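Local coordinates for protein L-threonine dehydrogenase (Flavobacterium frigidimaris, PDB 2YY7) that binds NAD and probably oxidises L-threonine at its 3-hydroxyl, as a member of the short-chain dehydrogenase-reductase superfamily, at residues G162-S167 against A229-I234; I174-P179 against M213-D218; I220-N225 against W292-T297; N241-S246 against I283-A288. One frame throughout, in Å; residues are numbered along the deposited sequence.

Interaction 1. Residues G162-S167 against A229-I234; sequences GVDVRS and APVEKI
A salt bridge between residues two apart sets the group that makes this contact. Arg166 and Asp164 lie near the beginning of strand 164-174, and the arginine holds the carboxylate side-on through two nitrogens: NE donates to Asp164 OD1 at 2.9 Å, almost straight at 175°, and NH2 donates to Asp164 OD2, both oxygens using their syn lone pairs. With the chain extended from CG to NE, this grip fixes the rotation of the guanidinium.

The hydrogen bonding across the contact uses the remaining N-H groups. NH1 of Arg166 donates to Ala229 O at 2.7 Å (162°), a short bond that lies near the guanidinium plane but meets the carbonyl from above its own plane. Water 1 accepts from Arg166 NH2 at 3.1 Å and donates to the same Ala229 O. A further bond from NH1 goes to Ile226 O, so all five N-H groups of this buried guanidinium are used. Carbonyls at the C-terminal end of a helix would be expected to welcome the positive charge.

The apolar packing is supplied by Ile234, which crosses the arginine at about a right angle and lays CG1 over one guanidinium face, 3.8 Å from Arg166 NE. Val231 adds a looser flank, its CB 3.9 Å from Arg166 NH2.

The contact joins strand 164-174, the parallel neighbour of strand 112-118 in the Rossmann-type sheet, to the turn after helix 216-228, with Arg166 also touching Met227 and Ile234 resting on Ile226 of that helix.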
loop_
_atom_site.group_PDB
_atom_site.type_symbol
_atom_site.label_atom_id
_atom_site.label_comp_id
_atom_site.label_asym_id
_atom_site.label_seq_id
_atom_site.Cartn_x
_atom_site.Cartn_y
_atom_site.Cartn_z
ATOM N N GLY A 162 17.331 8.981 -4.256
ATOM C CA GLY A 162 18.624 8.421 -3.890
ATOM C C GLY A 162 18.836 8.202 -2.402
ATOM O O GLY A 162 19.974 8.075 -1.939
ATOM N N VAL A 163 17.746 8.148 -1.644
ATOM C CA VAL A 163 17.840 7.940 -0.203
ATOM C C VAL A 163 18.318 6.539 0.171
ATOM O O VAL A 163 17.828 5.547 -0.358
ATOM C CB VAL A 163 16.478 8.174 0.481
ATOM C CG1 VAL A 163 16.536 7.701 1.940
ATOM C CG2 VAL A 163 16.108 9.653 0.401
ATOM N N ASP A 164 19.271 6.463 1.094
ATOM C CA ASP A 164 19.776 5.171 1.550
ATOM C C ASP A 164 18.893 4.698 2.702
ATOM O O ASP A 164 19.157 5.013 3.863
ATOM C CB ASP A 164 21.221 5.295 2.043
ATOM C CG ASP A 164 21.862 3.942 2.346
ATOM O OD1 ASP A 164 21.156 2.910 2.354
ATOM O OD2 ASP A 164 23.085 3.912 2.584
ATOM N N VAL A 165 17.836 3.960 2.378
ATOM C CA VAL A 165 16.929 3.436 3.396
ATOM C C VAL A 165 16.920 1.915 3.299
ATOM O O VAL A 165 16.700 1.349 2.228
ATOM C CB VAL A 165 15.489 3.989 3.224
ATOM C CG1 VAL A 165 15.006 3.771 1.795
ATOM C CG2 VAL A 165 14.552 3.317 4.221
ATOM N N ARG A 166 17.173 1.263 4.427
ATOM C CA ARG A 166 17.235 -0.189 4.477
ATOM C C ARG A 166 16.154 -0.740 5.388
ATOM O O ARG A 166 15.846 -0.152 6.426
ATOM C CB ARG A 166 18.625 -0.602 4.955
ATOM C CG ARG A 166 19.712 0.182 4.225
ATOM C CD ARG A 166 21.128 -0.232 4.580
ATOM N NE ARG A 166 22.082 0.619 3.875
ATOM C CZ ARG A 166 23.395 0.422 3.836
ATOM N NH1 ARG A 166 23.935 -0.609 4.469
ATOM N NH2 ARG A 166 24.170 1.264 3.162
ATOM N N SER A 167 15.585 -1.879 5.002
ATOM C CA SER A 167 14.507 -2.483 5.772
ATOM C C SER A 167 14.480 -4.007 5.752
ATOM O O SER A 167 14.994 -4.644 4.833
ATOM C CB SER A 167 13.163 -1.969 5.245
ATOM O OG SER A 167 12.078 -2.498 5.993
ATOM N N ALA A 229 26.480 -2.915 6.263
ATOM C CA ALA A 229 26.911 -3.457 4.980
ATOM C C ALA A 229 27.123 -2.372 3.930
ATOM O O ALA A 229 26.483 -1.318 3.968
ATOM C CB ALA A 229 25.891 -4.468 4.474
ATOM N N PRO A 230 28.047 -2.605 2.985
ATOM C CA PRO A 230 28.294 -1.611 1.939
ATOM C C PRO A 230 27.016 -1.400 1.122
ATOM O O PRO A 230 26.256 -2.341 0.883
ATOM C CB PRO A 230 29.437 -2.231 1.127
ATOM C CG PRO A 230 29.305 -3.702 1.387
ATOM C CD PRO A 230 28.970 -3.746 2.856
ATOM N N VAL A 231 26.782 -0.162 0.706
ATOM C CA VAL A 231 25.580 0.178 -0.042
ATOM C C VAL A 231 25.312 -0.682 -1.275
ATOM O O VAL A 231 24.157 -1.000 -1.566
ATOM C CB VAL A 231 25.595 1.669 -0.469
ATOM C CG1 VAL A 231 26.642 1.900 -1.554
ATOM C CG2 VAL A 231 24.215 2.084 -0.949
ATOM N N GLU A 232 26.363 -1.069 -1.995
ATOM C CA GLU A 232 26.176 -1.878 -3.198
ATOM C C GLU A 232 25.647 -3.284 -2.921
ATOM O O GLU A 232 25.266 -3.996 -3.849
ATOM C CB GLU A 232 27.476 -1.972 -4.007
ATOM C CG GLU A 232 28.616 -2.690 -3.312
ATOM C CD GLU A 232 29.471 -1.766 -2.461
ATOM O OE1 GLU A 232 30.441 -2.265 -1.852
ATOM O OE2 GLU A 232 29.183 -0.548 -2.400
ATOM N N LYS A 233 25.622 -3.685 -1.654
ATOM C CA LYS A 233 25.123 -5.009 -1.297
ATOM C C LYS A 233 23.630 -4.996 -1.008
ATOM O O LYS A 233 23.000 -6.049 -0.945
ATOM C CB LYS A 233 25.874 -5.569 -0.085
ATOM C CG LYS A 233 27.237 -6.157 -0.431
ATOM C CD LYS A 233 27.863 -6.829 0.777
ATOM C CE LYS A 233 29.217 -7.430 0.442
ATOM N NZ LYS A 233 29.864 -8.017 1.655
ATOM N N ILE A 234 23.072 -3.803 -0.826
ATOM C CA ILE A 234 21.644 -3.659 -0.564
ATOM C C ILE A 234 20.971 -3.586 -1.930
ATOM O O ILE A 234 20.932 -2.532 -2.555
ATOM C CB ILE A 234 21.352 -2.364 0.228
ATOM C CG1 ILE A 234 22.187 -2.342 1.513
ATOM C CG2 ILE A 234 19.861 -2.268 0.548
ATOM C CD1 ILE A 234 21.965 -3.536 2.432
HETATM O O HOH W 1 27.086 1.546 4.063
#

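Interaction 2. Residues I174-P179 against M213-D218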
loop_
_atom_site.group_PDB
_atom_site.type_symbol
_atom_site.label_atom_id
_atom_site.label_comp_id
_atom_site.label_asym_id
_atom_site.label_seq_id
_atom_site.Cartn_x
_atom_site.Cartn_y
_atom_site.Cartn_z
ATOM N N ILE A 174 10.915 -12.519 19.824
ATOM C CA ILE A 174 10.869 -12.996 21.202
ATOM C C ILE A 174 12.021 -12.438 22.043
ATOM O O ILE A 174 13.184 -12.531 21.653
ATOM C CB ILE A 174 10.914 -14.540 21.204
ATOM C CG1 ILE A 174 9.734 -15.074 20.379
ATOM C CG2 ILE A 174 10.861 -15.076 22.632
ATOM C CD1 ILE A 174 9.946 -16.463 19.798
ATOM N N SER A 175 11.699 -11.856 23.194
ATOM C CA SER A 175 12.730 -11.289 24.057
ATOM C C SER A 175 12.392 -11.414 25.539
ATOM O O SER A 175 11.252 -11.692 25.908
ATOM C CB SER A 175 12.954 -9.815 23.723
ATOM O OG SER A 175 11.814 -9.053 24.075
ATOM N N TRP A 176 13.400 -11.176 26.375
ATOM C CA TRP A 176 13.281 -11.269 27.827
ATOM C C TRP A 176 13.481 -9.942 28.564
ATOM O O TRP A 176 13.119 -9.826 29.733
ATOM C CB TRP A 176 14.317 -12.268 28.357
ATOM C CG TRP A 176 15.716 -11.934 27.904
ATOM C CD1 TRP A 176 16.368 -12.434 26.809
ATOM C CD2 TRP A 176 16.598 -10.964 28.485
ATOM N NE1 TRP A 176 17.597 -11.832 26.672
ATOM C CE2 TRP A 176 17.763 -10.925 27.686
ATOM C CE3 TRP A 176 16.515 -10.120 29.603
ATOM C CZ2 TRP A 176 18.840 -10.074 27.970
ATOM C CZ3 TRP A 176 17.589 -9.274 29.884
ATOM C CH2 TRP A 176 18.734 -9.260 29.068
ATOM N N SER A 177 14.059 -8.944 27.898
ATOM C CA SER A 177 14.332 -7.665 28.562
ATOM C C SER A 177 13.196 -6.653 28.664
ATOM O O SER A 177 13.158 -5.864 29.608
ATOM C CB SER A 177 15.532 -6.978 27.904
ATOM O OG SER A 177 15.247 -6.633 26.563
ATOM N N THR A 178 12.279 -6.664 27.702
ATOM C CA THR A 178 11.170 -5.711 27.701
ATOM C C THR A 178 9.911 -6.378 27.145
ATOM O O THR A 178 9.987 -7.185 26.222
ATOM C CB THR A 178 11.525 -4.481 26.835
ATOM O OG1 THR A 178 12.776 -3.940 27.276
ATOM C CG2 THR A 178 10.458 -3.404 26.943
ATOM N N PRO A 179 8.737 -6.058 27.714
ATOM C CA PRO A 179 7.467 -6.635 27.263
ATOM C C PRO A 179 7.155 -6.244 25.821
ATOM O O PRO A 179 7.534 -5.162 25.369
ATOM C CB PRO A 179 6.448 -6.041 28.239
ATOM C CG PRO A 179 7.257 -5.783 29.465
ATOM C CD PRO A 179 8.528 -5.214 28.903
ATOM N N MET A 213 9.066 -17.005 13.357
ATOM C CA MET A 213 9.534 -16.347 14.570
ATOM C C MET A 213 11.043 -16.151 14.546
ATOM O O MET A 213 11.744 -16.754 13.731
ATOM C CB MET A 213 9.158 -17.189 15.794
ATOM C CG MET A 213 7.659 -17.344 16.020
ATOM S SD MET A 213 6.947 -15.982 16.959
ATOM C CE MET A 213 5.365 -16.696 17.438
ATOM N N MET A 214 11.531 -15.304 15.447
ATOM C CA MET A 214 12.956 -15.029 15.559
ATOM C C MET A 214 13.293 -14.535 16.962
ATOM O O MET A 214 12.537 -13.759 17.553
ATOM C CB MET A 214 13.376 -13.975 14.528
ATOM C CG MET A 214 14.868 -13.657 14.543
ATOM S SD MET A 214 15.323 -12.495 13.243
ATOM C CE MET A 214 15.186 -13.565 11.783
ATOM N N TYR A 215 14.416 -14.996 17.502
ATOM C CA TYR A 215 14.849 -14.563 18.826
ATOM C C TYR A 215 15.406 -13.150 18.650
ATOM O O TYR A 215 16.028 -12.852 17.626
ATOM C CB TYR A 215 15.942 -15.495 19.365
ATOM C CG TYR A 215 16.195 -15.345 20.850
ATOM C CD1 TYR A 215 17.439 -15.652 21.398
ATOM C CD2 TYR A 215 15.180 -14.928 21.713
ATOM C CE1 TYR A 215 17.668 -15.549 22.766
ATOM C CE2 TYR A 215 15.400 -14.823 23.086
ATOM C CZ TYR A 215 16.647 -15.136 23.602
ATOM O OH TYR A 215 16.875 -15.030 24.950
ATOM N N MET A 216 15.194 -12.283 19.639
ATOM C CA MET A 216 15.656 -10.892 19.541
ATOM C C MET A 216 17.142 -10.713 19.199
ATOM O O MET A 216 17.498 -9.819 18.429
ATOM C CB MET A 216 15.323 -10.131 20.833
ATOM C CG MET A 216 15.541 -8.615 20.754
ATOM S SD MET A 216 14.470 -7.785 19.545
ATOM C CE MET A 216 12.893 -7.816 20.422
ATOM N N ASP A 217 18.014 -11.542 19.767
ATOM C CA ASP A 217 19.447 -11.422 19.470
ATOM C C ASP A 217 19.696 -11.478 17.964
ATOM O O ASP A 217 20.553 -10.773 17.432
ATOM C CB ASP A 217 20.245 -12.545 20.139
ATOM C CG ASP A 217 20.285 -12.421 21.650
ATOM O OD1 ASP A 217 21.107 -13.117 22.273
ATOM O OD2 ASP A 217 19.498 -11.640 22.217
ATOM N N ASP A 218 18.947 -12.338 17.287
ATOM C CA ASP A 218 19.078 -12.498 15.846
ATOM C C ASP A 218 18.519 -11.270 15.138
ATOM O O ASP A 218 19.135 -10.741 14.209
ATOM C CB ASP A 218 18.330 -13.759 15.399
ATOM C CG ASP A 218 19.145 -15.017 15.597
ATOM O OD1 ASP A 218 18.546 -16.095 15.786
ATOM O OD2 ASP A 218 20.387 -14.938 15.552
HETATM O O HOH W 2 19.674 -13.111 24.914
#
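In this Rossmann-type fold, the C-terminal end of strand 164-174 forms a parallel beta bridge with the end of strand 211-215, just where the latter turns into helix 216-228. The tight part is the backbone pairing on either side of Tyr215: Ile174 N donates to Met214 O at 3.1 Å, and Met216 N, in the first turn of the helix, donates to Ile174 O at 2.9 Å, both in the plane of the carbonyl. Ile174 O is also crowded by Tyr215 CD2, at 3.1 Å.

Side chains fill in around this pairing. Ile174 CD1 packs on Met213 CB. Met216 CB lies 3.8 Å from Ser175 CB, and bends at chi2 and chi3 fold its CE back over the same carbon. Ser175 OG bonds to Gln13, an NAD-binding residue, and the side chain of Met216 lies about 5 Å from the bound NAD, so this packing borders the cofactor pocket.

The outer side is looser and partly exposed. Trp176, stacked on His310, meets Tyr215 through the edge of its indole: Tyr215 OH, which bonds to Asp306, lies 3.2 Å from Trp176 CD1. Beyond it, water 2 accepts from Trp176 NE1 at 3.0 Å and donates to Asp217 OD1 at 3.0 Å.

Interaction 3. Residues I220-N225 against W292-T297; sequences IDATIN and WDWKHT
Ala222 presses its CB onto the six-membered ring of Trp294, 3.9 Å from the ring centroid and 26° off the ring normal, a CH-pi contact over the face. The methyl carbon sits off-centre toward the rim, closest to Trp294 CZ3 at 3.5 Å. On the opposite face of the indole lies the backbone N of His296, so the ring is held between the helix and its own chain. With CG anti to the backbone N (chi1 164°), the indole lies against the helix. Its NE1 bonds to Ala243 O, while the benzene half meets Ala222.

The same alanine has a second aromatic neighbour. Trp292 brings CH2 to 4.2 Å from Ala222 CB, and CZ3 to 3.7 Å from Ala222 O, approaching obliquely, while the CB of Asn225 lies one helical turn further along, also near CZ3. The Trp292 ring is in turn covered on one face by Trp294 CB.

The two indoles come from the end of helix 286-292 and the irregular chain that follows it, before helix 300-311, and they straddle a small residue on helix 216-228, one of the helices flanking the Rossmann-type sheet. The side chain of Ala222 is about 11 Å from the bound NAD, so this is packing away from the cofactor. The opposite side of the helix, with Ile220 and Ile224, packs on helix 13-26.

Toward the outside, Lys295 bends at chi2 and chi3, placing NZ 4.8 Å from Asp221 OD1, opposite charges near each other without contact. Thr297 OG1 bonds to Asp218 OD2.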
loop_
_atom_site.group_PDB
_atom_site.type_symbol
_atom_site.label_atom_id
_atom_site.label_comp_id
_atom_site.label_asym_id
_atom_site.label_seq_id
_atom_site.Cartn_x
_atom_site.Cartn_y
_atom_site.Cartn_z
ATOM N N ILE A 220 18.336 -8.294 16.209
ATOM C CA ILE A 220 19.270 -7.185 16.402
ATOM C C ILE A 220 20.496 -7.311 15.492
ATOM O O ILE A 220 20.939 -6.334 14.888
ATOM C CB ILE A 220 19.742 -7.108 17.868
ATOM C CG1 ILE A 220 18.540 -6.881 18.789
ATOM C CG2 ILE A 220 20.769 -5.991 18.033
ATOM C CD1 ILE A 220 17.744 -5.625 18.474
ATOM N N ASP A 221 21.053 -8.512 15.398
ATOM C CA ASP A 221 22.214 -8.724 14.538
ATOM C C ASP A 221 21.845 -8.396 13.093
ATOM O O ASP A 221 22.615 -7.764 12.371
ATOM C CB ASP A 221 22.694 -10.174 14.649
ATOM C CG ASP A 221 23.451 -10.442 15.946
ATOM O OD1 ASP A 221 23.670 -11.624 16.280
ATOM O OD2 ASP A 221 23.833 -9.465 16.624
ATOM N N ALA A 222 20.654 -8.817 12.684
ATOM C CA ALA A 222 20.174 -8.566 11.332
ATOM C C ALA A 222 20.106 -7.070 11.072
ATOM O O ALA A 222 20.598 -6.583 10.052
ATOM C CB ALA A 222 18.791 -9.193 11.142
ATOM N N THR A 223 19.490 -6.351 12.003
ATOM C CA THR A 223 19.336 -4.905 11.895
ATOM C C THR A 223 20.674 -4.195 11.745
ATOM O O THR A 223 20.853 -3.369 10.852
ATOM C CB THR A 223 18.612 -4.337 13.134
ATOM O OG1 THR A 223 17.336 -4.974 13.271
ATOM C CG2 THR A 223 18.411 -2.831 12.997
ATOM N N ILE A 224 21.615 -4.520 12.622
ATOM C CA ILE A 224 22.932 -3.903 12.584
ATOM C C ILE A 224 23.731 -4.287 11.344
ATOM O O ILE A 224 24.382 -3.442 10.733
ATOM C CB ILE A 224 23.744 -4.279 13.844
ATOM C CG1 ILE A 224 23.034 -3.729 15.086
ATOM C CG2 ILE A 224 25.171 -3.753 13.740
ATOM C CD1 ILE A 224 23.693 -4.115 16.387
ATOM N N ASN A 225 23.688 -5.562 10.972
ATOM C CA ASN A 225 24.439 -6.023 9.814
ATOM C C ASN A 225 23.980 -5.441 8.480
ATOM O O ASN A 225 24.815 -5.085 7.650
ATOM C CB ASN A 225 24.441 -7.550 9.754
ATOM C CG ASN A 225 25.299 -8.169 10.847
ATOM O OD1 ASN A 225 26.173 -7.507 11.406
ATOM N ND2 ASN A 225 25.063 -9.440 11.147
ATOM N N TRP A 292 23.501 -9.743 1.661
ATOM C CA TRP A 292 24.355 -9.236 2.727
ATOM C C TRP A 292 24.759 -10.256 3.786
ATOM O O TRP A 292 25.077 -9.896 4.919
ATOM C CB TRP A 292 23.722 -7.999 3.391
ATOM C CG TRP A 292 22.258 -8.105 3.693
ATOM C CD1 TRP A 292 21.221 -7.877 2.829
ATOM C CD2 TRP A 292 21.664 -8.414 4.959
ATOM N NE1 TRP A 292 20.018 -8.019 3.483
ATOM C CE2 TRP A 292 20.262 -8.348 4.792
ATOM C CE3 TRP A 292 22.181 -8.736 6.221
ATOM C CZ2 TRP A 292 19.367 -8.593 5.841
ATOM C CZ3 TRP A 292 21.293 -8.980 7.266
ATOM C CH2 TRP A 292 19.901 -8.905 7.068
ATOM N N ASP A 293 24.756 -11.529 3.404
ATOM C CA ASP A 293 25.167 -12.614 4.290
ATOM C C ASP A 293 24.375 -12.815 5.572
ATOM O O ASP A 293 24.953 -13.124 6.614
ATOM C CB ASP A 293 26.642 -12.451 4.655
ATOM C CG ASP A 293 27.562 -12.691 3.479
ATOM O OD1 ASP A 293 27.495 -13.796 2.900
ATOM O OD2 ASP A 293 28.348 -11.779 3.139
ATOM N N TRP A 294 23.059 -12.648 5.511
ATOM C CA TRP A 294 22.249 -12.861 6.700
ATOM C C TRP A 294 22.314 -14.330 7.108
ATOM O O TRP A 294 22.278 -15.217 6.260
ATOM C CB TRP A 294 20.787 -12.492 6.439
ATOM C CG TRP A 294 19.846 -13.045 7.486
ATOM C CD1 TRP A 294 18.748 -13.827 7.269
ATOM C CD2 TRP A 294 19.933 -12.864 8.906
ATOM N NE1 TRP A 294 18.146 -14.144 8.461
ATOM C CE2 TRP A 294 18.851 -13.568 9.484
ATOM C CE3 TRP A 294 20.820 -12.178 9.749
ATOM C CZ2 TRP A 294 18.630 -13.607 10.866
ATOM C CZ3 TRP A 294 20.600 -12.217 11.125
ATOM C CH2 TRP A 294 19.512 -12.928 11.669
ATOM N N LYS A 295 22.413 -14.571 8.412
ATOM C CA LYS A 295 22.439 -15.917 8.971
ATOM C C LYS A 295 21.956 -15.874 10.421
ATOM O O LYS A 295 22.488 -15.120 11.232
ATOM C CB LYS A 295 23.850 -16.521 8.894
ATOM C CG LYS A 295 25.018 -15.538 9.051
ATOM C CD LYS A 295 25.086 -14.878 10.428
ATOM C CE LYS A 295 24.648 -13.416 10.370
ATOM N NZ LYS A 295 24.702 -12.754 11.707
ATOM N N HIS A 296 20.936 -16.666 10.743
ATOM C CA HIS A 296 20.405 -16.695 12.103
ATOM C C HIS A 296 21.208 -17.671 12.949
ATOM O O HIS A 296 21.826 -18.592 12.420
ATOM C CB HIS A 296 18.922 -17.087 12.096
ATOM C CG HIS A 296 18.663 -18.496 11.658
ATOM N ND1 HIS A 296 18.443 -19.525 12.549
ATOM C CD2 HIS A 296 18.570 -19.043 10.423
ATOM C CE1 HIS A 296 18.224 -20.644 11.882
ATOM N NE2 HIS A 296 18.296 -20.378 10.590
ATOM N N THR A 297 21.208 -17.468 14.262
ATOM C CA THR A 297 21.968 -18.341 15.149
ATOM C C THR A 297 21.104 -19.172 16.098
ATOM O O THR A 297 21.480 -20.287 16.459
ATOM C CB THR A 297 22.971 -17.529 15.987
ATOM O OG1 THR A 297 22.257 -16.651 16.862
ATOM C CG2 THR A 297 23.868 -16.691 15.082
#

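Interaction 4. Residues N241-S246 against I283-A288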
loop_
_atom_site.group_PDB
_atom_site.type_symbol
_atom_site.label_atom_id
_atom_site.label_comp_id
_atom_site.label_asym_id
_atom_site.label_seq_id
_atom_site.Cartn_x
_atom_site.Cartn_y
_atom_site.Cartn_z
ATOM N N ASN A 241 12.929 -10.067 3.127
ATOM C CA ASN A 241 12.283 -11.134 3.872
ATOM C C ASN A 241 13.401 -11.511 4.851
ATOM O O ASN A 241 14.581 -11.405 4.511
ATOM C CB ASN A 241 11.968 -12.328 2.959
ATOM C CG ASN A 241 10.511 -12.369 2.511
ATOM O OD1 ASN A 241 9.729 -11.466 2.803
ATOM N ND2 ASN A 241 10.148 -13.424 1.796
ATOM N N LEU A 242 13.042 -11.926 6.058
ATOM C CA LEU A 242 14.031 -12.304 7.063
ATOM C C LEU A 242 13.470 -13.480 7.856
ATOM O O LEU A 242 12.351 -13.419 8.358
ATOM C CB LEU A 242 14.306 -11.127 8.007
ATOM C CG LEU A 242 15.490 -11.296 8.963
ATOM C CD1 LEU A 242 16.790 -11.013 8.217
ATOM C CD2 LEU A 242 15.350 -10.338 10.141
ATOM N N ALA A 243 14.242 -14.551 7.978
ATOM C CA ALA A 243 13.752 -15.720 8.693
ATOM C C ALA A 243 14.763 -16.362 9.626
ATOM O O ALA A 243 15.972 -16.151 9.506
ATOM C CB ALA A 243 13.250 -16.753 7.694
ATOM N N ALA A 244 14.239 -17.150 10.558
ATOM C CA ALA A 244 15.045 -17.879 11.526
ATOM C C ALA A 244 14.296 -19.153 11.913
ATOM O O ALA A 244 14.737 -20.255 11.594
ATOM C CB ALA A 244 15.306 -17.016 12.765
ATOM N N MET A 245 13.152 -18.994 12.577
ATOM C CA MET A 245 12.350 -20.136 13.014
ATOM C C MET A 245 10.900 -20.078 12.563
ATOM O O MET A 245 10.405 -19.045 12.118
ATOM C CB MET A 245 12.313 -20.223 14.542
ATOM C CG MET A 245 13.610 -19.957 15.261
ATOM S SD MET A 245 13.297 -19.967 17.039
ATOM C CE MET A 245 12.741 -18.272 17.298
ATOM N N SER A 246 10.226 -21.210 12.725
ATOM C CA SER A 246 8.809 -21.367 12.425
ATOM C C SER A 246 8.374 -22.496 13.341
ATOM O O SER A 246 8.971 -23.578 13.334
ATOM C CB SER A 246 8.567 -21.751 10.956
ATOM O OG SER A 246 8.518 -20.604 10.118
ATOM N N ILE A 283 8.946 -18.356 6.168
ATOM C CA ILE A 283 9.453 -17.386 5.193
ATOM C C ILE A 283 10.766 -17.765 4.495
ATOM O O ILE A 283 11.680 -18.291 5.128
ATOM C CB ILE A 283 9.675 -16.011 5.894
ATOM C CG1 ILE A 283 8.364 -15.511 6.511
ATOM C CG2 ILE A 283 10.258 -14.998 4.910
ATOM C CD1 ILE A 283 7.305 -15.126 5.510
ATOM N N ASP A 284 10.856 -17.482 3.196
ATOM C CA ASP A 284 12.080 -17.749 2.431
ATOM C C ASP A 284 12.888 -16.450 2.373
ATOM O O ASP A 284 12.514 -15.517 1.666
ATOM C CB ASP A 284 11.751 -18.205 1.004
ATOM C CG ASP A 284 13.000 -18.427 0.151
ATOM O OD1 ASP A 284 12.857 -18.820 -1.026
ATOM O OD2 ASP A 284 14.125 -18.209 0.650
ATOM N N ASP A 285 13.993 -16.392 3.113
ATOM C CA ASP A 285 14.816 -15.189 3.143
ATOM C C ASP A 285 16.140 -15.325 2.394
ATOM O O ASP A 285 17.146 -14.750 2.814
ATOM C CB ASP A 285 15.107 -14.795 4.590
ATOM C CG ASP A 285 15.922 -15.845 5.327
ATOM O OD1 ASP A 285 16.319 -15.580 6.477
ATOM O OD2 ASP A 285 16.166 -16.936 4.761
ATOM N N SER A 286 16.136 -16.064 1.287
ATOM C CA SER A 286 17.351 -16.275 0.495
ATOM C C SER A 286 18.040 -15.008 -0.022
ATOM O O SER A 286 19.272 -14.946 -0.053
ATOM C CB SER A 286 17.052 -17.201 -0.689
ATOM O OG SER A 286 16.745 -18.510 -0.238
ATOM N N GLN A 287 17.268 -14.005 -0.434
ATOM C CA GLN A 287 17.877 -12.772 -0.935
ATOM C C GLN A 287 18.696 -12.073 0.150
ATOM O O GLN A 287 19.757 -11.508 -0.125
ATOM C CB GLN A 287 16.815 -11.807 -1.477
ATOM C CG GLN A 287 16.298 -12.127 -2.880
ATOM C CD GLN A 287 15.227 -13.209 -2.899
ATOM O OE1 GLN A 287 14.642 -13.497 -3.947
ATOM N NE2 GLN A 287 14.967 -13.811 -1.745
ATOM N N ALA A 288 18.207 -12.108 1.386
ATOM C CA ALA A 288 18.924 -11.477 2.490
ATOM C C ALA A 288 20.248 -12.194 2.744
ATOM O O ALA A 288 21.292 -11.559 2.924
ATOM C CB ALA A 288 18.068 -11.499 3.752
HETATM O O HOH W 3 15.186 -12.037 1.702
HETATM O O HOH W 4 10.304 -18.858 8.813
#
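Extended chain 241-246 runs beside the lead-in to helix 286-292, the two backbones coming nearest at Asn241 and Asp285, whose CA atoms are 4.8 Å apart. An Asx turn opens that helix: Asp284 OD2 accepts from Ser286 N at 3.0 Å and also from Ser286 OG, while Asp285 occupies the N-cap position without making a capping bond. Two side chains, one from each segment, then tie the backbones together.

From 241-246, Asn241 ND2 donates to Asp284 O at 3.2 Å and 163°, with the acceptor near the amide plane but the donor above the carbonyl plane. The Ile283 side chain crosses that of Asn241 at about a right angle, its CG2 3.5 Å from ND2, and OD1 of the amide is taken by Arg169. From 283-288, Asp285 OD1 accepts from Ala243 N at 2.8 Å, the N-H coming from above the carboxylate plane, and its OD2 forms a salt bridge with Arg289.

Smaller groups pack alongside. Ala243 CB meets Ile283 O at 3.4 Å, and Ala288 CB leans on Asn241 O. The contact thus joins the helix start to the chain that links strands 240-241 and 245-247 of the central sheet.

Two waters bridge the segments at its ends: water 4 accepts from Ile283 N and donates to Ser246 OG, and water 3 accepts from Ala288 N at 3.0 Å and donates to Asn241 O at 2.9 Å.

How the interactions relate
From the N terminus, strand 164-174 contributes first to interaction 1 and then, at its far end, to interaction 2. Interaction 2 closes first, at 213-218, and is nested inside the longer loop that interaction 1 completes at 229-234. Interaction 3 opens on helix 216-228 before that closure and ends at 292-297, so it crosses interaction 1; Ala229 CB packs on Trp292 CB. Interaction 4, 241-246 with 283-288, is nested within interaction 3. Interaction 2 touches both later contacts: Met214 CE meets Trp294 and Ala244, and Met213 N probably bonds to Met245 O. Interactions 1 and 2 join strand 164-174 to the two ends of helix 216-228; 3 and 4 tie that helix and the sheet to the C-terminal region.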